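Local atomic coordinates of bromoperoxidase A1 (Streptomyces aureofaciens, PDB entry 1A8Q), a protein that is a cofactor-free haloperoxidase of the alpha/beta hydrolase superfamily that brominates, and may act as a chlorinating enzyme in 7-chlorotetracycline biosynthesis. Residues D65-D70 against A186-G191. Sequence-based numbering, arbitrary orientation.
Sequences DGYDFD and AQTIEG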
loop_
_atom_site.group_PDB
_atom_site.type_symbol
_atom_site.label_atom_id
_atom_site.label_comp_id
_atom_site.label_asym_id
_atom_site.label_seq_id
_atom_site.Cartn_x
_atom_site.Cartn_y
_atom_site.Cartn_z
ATOM N N ASP A 65 -6.759 -18.622 -3.220
ATOM C CA ASP A 65 -7.825 -18.034 -2.392
ATOM C C ASP A 65 -7.278 -17.043 -1.376
ATOM O O ASP A 65 -6.073 -16.891 -1.236
ATOM C CB ASP A 65 -8.489 -19.173 -1.573
ATOM C CG ASP A 65 -7.505 -20.236 -1.197
ATOM O OD1 ASP A 65 -6.460 -20.036 -0.540
ATOM O OD2 ASP A 65 -7.767 -21.399 -1.648
ATOM N N GLY A 66 -8.252 -16.448 -0.670
ATOM C CA GLY A 66 -7.826 -15.539 0.400
ATOM C C GLY A 66 -7.462 -14.154 -0.057
ATOM O O GLY A 66 -6.749 -13.455 0.711
ATOM N N TYR A 67 -7.940 -13.671 -1.193
ATOM C CA TYR A 67 -7.653 -12.299 -1.630
ATOM C C TYR A 67 -8.721 -11.354 -1.041
ATOM O O TYR A 67 -9.567 -10.820 -1.762
ATOM C CB TYR A 67 -7.641 -12.242 -3.156
ATOM C CG TYR A 67 -6.446 -12.998 -3.738
ATOM C CD1 TYR A 67 -5.146 -12.512 -3.574
ATOM C CD2 TYR A 67 -6.638 -14.160 -4.466
ATOM C CE1 TYR A 67 -4.056 -13.209 -4.067
ATOM C CE2 TYR A 67 -5.557 -14.851 -5.014
ATOM C CZ TYR A 67 -4.284 -14.381 -4.805
ATOM O OH TYR A 67 -3.201 -15.045 -5.352
ATOM N N ASP A 68 -8.648 -11.194 0.289
ATOM C CA ASP A 68 -9.599 -10.331 1.004
ATOM C C ASP A 68 -8.829 -9.699 2.168
ATOM O O ASP A 68 -7.847 -10.278 2.650
ATOM C CB ASP A 68 -10.776 -11.143 1.536
ATOM C CG ASP A 68 -10.378 -12.209 2.519
ATOM O OD1 ASP A 68 -10.316 -11.916 3.720
ATOM O OD2 ASP A 68 -10.093 -13.362 2.145
ATOM N N PHE A 69 -9.331 -8.570 2.664
ATOM C CA PHE A 69 -8.544 -7.874 3.702
ATOM C C PHE A 69 -8.402 -8.599 5.006
ATOM O O PHE A 69 -7.433 -8.343 5.736
ATOM C CB PHE A 69 -9.090 -6.435 3.888
ATOM C CG PHE A 69 -8.704 -5.590 2.695
ATOM C CD1 PHE A 69 -7.404 -5.169 2.587
ATOM C CD2 PHE A 69 -9.626 -5.248 1.723
ATOM C CE1 PHE A 69 -7.028 -4.378 1.506
ATOM C CE2 PHE A 69 -9.241 -4.441 0.658
ATOM C CZ PHE A 69 -7.927 -4.027 0.521
ATOM N N ASP A 70 -9.402 -9.390 5.457
ATOM C CA ASP A 70 -9.228 -10.139 6.695
ATOM C C ASP A 70 -8.055 -11.129 6.575
ATOM O O ASP A 70 -7.232 -11.249 7.467
ATOM C CB ASP A 70 -10.514 -10.940 6.957
ATOM C CG ASP A 70 -11.638 -10.057 7.471
ATOM O OD1 ASP A 70 -11.445 -8.927 7.941
ATOM O OD2 ASP A 70 -12.793 -10.567 7.421
ATOM N N ALA A 186 4.706 -10.952 -11.612
ATOM C CA ALA A 186 4.800 -11.975 -10.600
ATOM C C ALA A 186 3.476 -12.146 -9.851
ATOM O O ALA A 186 3.426 -13.058 -9.007
ATOM C CB ALA A 186 5.880 -11.626 -9.562
ATOM N N GLN A 187 2.473 -11.331 -10.171
ATOM C CA GLN A 187 1.210 -11.516 -9.424
ATOM C C GLN A 187 0.319 -12.586 -10.101
ATOM O O GLN A 187 0.247 -12.560 -11.327
ATOM C CB GLN A 187 0.496 -10.182 -9.476
ATOM C CG GLN A 187 -0.847 -10.151 -8.715
ATOM C CD GLN A 187 -1.640 -8.900 -9.015
ATOM O OE1 GLN A 187 -2.075 -8.135 -8.082
ATOM N NE2 GLN A 187 -1.923 -8.640 -10.257
ATOM N N THR A 188 -0.397 -13.356 -9.290
ATOM C CA THR A 188 -1.310 -14.320 -9.948
ATOM C C THR A 188 -2.395 -13.560 -10.667
ATOM O O THR A 188 -2.841 -12.454 -10.302
ATOM C CB THR A 188 -1.974 -15.268 -8.947
ATOM O OG1 THR A 188 -2.755 -14.450 -8.052
ATOM C CG2 THR A 188 -0.934 -16.050 -8.165
ATOM N N ILE A 189 -3.014 -14.196 -11.697
ATOM C CA ILE A 189 -4.099 -13.490 -12.397
ATOM C C ILE A 189 -5.329 -13.366 -11.496
ATOM O O ILE A 189 -5.961 -12.308 -11.539
ATOM C CB ILE A 189 -4.480 -14.227 -13.714
ATOM C CG1 ILE A 189 -5.370 -13.303 -14.556
ATOM C CG2 ILE A 189 -5.070 -15.591 -13.365
ATOM C CD1 ILE A 189 -5.605 -13.834 -15.987
ATOM N N GLU A 190 -5.533 -14.301 -10.576
ATOM C CA GLU A 190 -6.700 -14.261 -9.683
ATOM C C GLU A 190 -6.471 -13.161 -8.649
ATOM O O GLU A 190 -7.422 -12.452 -8.318
ATOM C CB GLU A 190 -6.870 -15.617 -9.016
ATOM C CG GLU A 190 -8.102 -15.723 -8.099
ATOM C CD GLU A 190 -9.428 -15.532 -8.763
ATOM O OE1 GLU A 190 -9.552 -15.265 -9.983
ATOM O OE2 GLU A 190 -10.439 -15.550 -7.999
ATOM N N GLY A 191 -5.231 -13.003 -8.199
ATOM C CA GLY A 191 -4.984 -11.883 -7.248
ATOM C C GLY A 191 -5.166 -10.552 -7.967
ATOM O O GLY A 191 -5.649 -9.551 -7.378
#
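Y67 and G191 are the nearest CA pair, 6.2 Å apart, where the loop entering helix 69-82 passes the first turn of helix 189-201. Y67 is the centre of an inverse gamma turn, accompanied by a weak bond from D68 N to G66 O. Its side chain leaves the turn with CG anti to the carbonyl carbon (chi1 -69°), which carries the ring across to the other segment. There G191 CA sits over the ring face, 3.5 Å from the Y67 centroid and only 10° off the ring normal, the geometry of a CH-pi contact. Having no side chain, G191 can lay its CA directly over the ring, with CE1 and CZ of Y67 each 3.6 Å from G191 CA. D65 O, which accepts a hydrogen bond from R55 NH2, lies over the opposite face, displaced toward the rim.

Beyond the ring, T188 OG1 donates to Y67 OH at 2.8 Å, the two side chains crossing at a slant. T188 is the N-cap of helix 189-201, and its OG1 accepts from G191 N at 2.9 Å with an N-H...O angle of 147°. One hydroxyl thus closes the helix start and grips the tyrosine, while Y67 OH is also hydrogen-bonded to V63 O, a second bond that fixes the end of the ring. In the alpha/beta hydrolase fold, the contact joins the loop that follows strand 48-52 and leads into helix 69-82 to a helix of the cap (lid) region, the long helical insertion between strands 112-118 and 215-220. E190 contributes its aliphatic part: CG approaches Y67 CE2 obliquely at 4.1 Å, and a bend in the chain beyond CG turns the carboxylate aside, where OE2 forms a salt bridge with R194, one turn further along the same helix.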